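Local coordinates for protein glycerol dehydratase (Clostridium butyricum, PDB 1R9D) that probably dehydrates glycerol without coenzyme B12, as a lyase of the glycyl-radical, pyruvate formate lyase-like family, at residues V358-M361 / A362-A365. Numbering follows the deposited sequence.
Sequences VSYM and ALEA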
loop_
_atom_site.group_PDB
_atom_site.type_symbol
_atom_site.label_atom_id
_atom_site.label_comp_id
_atom_site.label_asym_id
_atom_site.label_seq_id
_atom_site.Cartn_x
_atom_site.Cartn_y
_atom_site.Cartn_z
ATOM N N VAL A 358 32.891 -20.772 -24.712
ATOM C CA VAL A 358 31.534 -20.298 -24.972
ATOM C C VAL A 358 31.558 -18.868 -25.501
ATOM O O VAL A 358 30.679 -18.471 -26.267
ATOM C CB VAL A 358 30.657 -20.359 -23.699
ATOM C CG1 VAL A 358 29.260 -19.832 -23.997
ATOM C CG2 VAL A 358 30.563 -21.792 -23.206
ATOM N N SER A 359 32.564 -18.096 -25.099
ATOM C CA SER A 359 32.685 -16.718 -25.575
ATOM C C SER A 359 32.717 -16.758 -27.100
ATOM O O SER A 359 32.008 -16.009 -27.767
ATOM C CB SER A 359 33.988 -16.071 -25.087
ATOM O OG SER A 359 34.122 -16.109 -23.678
ATOM N N TYR A 360 33.554 -17.639 -27.642
ATOM C CA TYR A 360 33.692 -17.767 -29.087
ATOM C C TYR A 360 32.485 -18.415 -29.755
ATOM O O TYR A 360 32.161 -18.100 -30.900
ATOM C CB TYR A 360 34.969 -18.543 -29.424
ATOM C CG TYR A 360 36.236 -17.752 -29.164
ATOM C CD1 TYR A 360 37.059 -18.042 -28.077
ATOM C CD2 TYR A 360 36.594 -16.690 -29.998
ATOM C CE1 TYR A 360 38.217 -17.288 -27.822
ATOM C CE2 TYR A 360 37.741 -15.933 -29.757
ATOM C CZ TYR A 360 38.545 -16.235 -28.671
ATOM O OH TYR A 360 39.678 -15.484 -28.443
ATOM N N MET A 361 31.813 -19.319 -29.050
ATOM C CA MET A 361 30.642 -19.966 -29.629
ATOM C C MET A 361 29.504 -18.969 -29.776
ATOM O O MET A 361 28.646 -19.114 -30.646
ATOM C CB MET A 361 30.199 -21.150 -28.767
ATOM C CG MET A 361 31.193 -22.300 -28.770
ATOM S SD MET A 361 30.537 -23.773 -27.970
ATOM C CE MET A 361 30.973 -23.455 -26.291
ATOM N N ALA A 362 29.497 -17.945 -28.927
ATOM C CA ALA A 362 28.458 -16.929 -28.998
ATOM C C ALA A 362 28.669 -16.109 -30.265
ATOM O O ALA A 362 27.715 -15.778 -30.973
ATOM C CB ALA A 362 28.517 -16.026 -27.764
ATOM N N LEU A 363 29.927 -15.780 -30.546
ATOM C CA LEU A 363 30.256 -15.014 -31.741
ATOM C C LEU A 363 29.888 -15.852 -32.969
ATOM O O LEU A 363 29.358 -15.341 -33.951
ATOM C CB LEU A 363 31.751 -14.677 -31.756
ATOM C CG LEU A 363 32.269 -13.791 -30.608
ATOM C CD1 LEU A 363 33.779 -13.614 -30.728
ATOM C CD2 LEU A 363 31.584 -12.440 -30.655
ATOM N N GLU A 364 30.164 -17.149 -32.891
ATOM C CA GLU A 364 29.868 -18.065 -33.986
ATOM C C GLU A 364 28.359 -18.131 -34.236
ATOM O O GLU A 364 27.912 -18.108 -35.380
ATOM C CB GLU A 364 30.404 -19.462 -33.654
ATOM C CG GLU A 364 30.588 -20.370 -34.855
ATOM C CD GLU A 364 31.843 -20.041 -35.649
ATOM O OE1 GLU A 364 32.041 -20.640 -36.727
ATOM O OE2 GLU A 364 32.637 -19.189 -35.189
ATOM N N ALA A 365 27.578 -18.206 -33.160
ATOM C CA ALA A 365 26.121 -18.280 -33.264
ATOM C C ALA A 365 25.512 -17.098 -34.009
ATOM O O ALA A 365 24.538 -17.257 -34.745
ATOM C CB ALA A 365 25.497 -18.392 -31.870
HETATM O O HOH W 1 34.081 -17.736 -33.055
#
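The carbonyl O of Tyr360 is gripped twice: Glu364 N donates to it at 3.0 Å, and a water donates to the same O at 2.9 Å. That water also donates to Glu364 OE2, at 3.0 Å, so the carboxylate is tied back to the carbonyl one helical turn earlier. Glu364 reaches the water with CG anti to its own backbone N (chi1 -160°) and a bend at chi2 of 78°. The carboxylate is further held by a salt bridge from OE2 to Arg391 and by Ser7 N on OE1. One residue on, Met361 O accepts from Ala365 N at 2.9 Å and from Gln308 of helix 304-317. Toward the start, Ala362 N donates to Val358 O at 3.0 Å, while Ser359 O receives weak bonds from Ala362 N and Leu363 N. Leu363 CD1 approaches the Tyr360 ring obliquely, 4.2 Å from Tyr360 CD2. These turns belong to helix 357-369, the helix of the beta-alpha-beta crossover between strands 341-344 and 375-380. With arginine, backbone amide and water all directed at Glu364, its carboxylate is probably stabilised as the anion, joining this helix to helix 386-397 and the N-terminal segment.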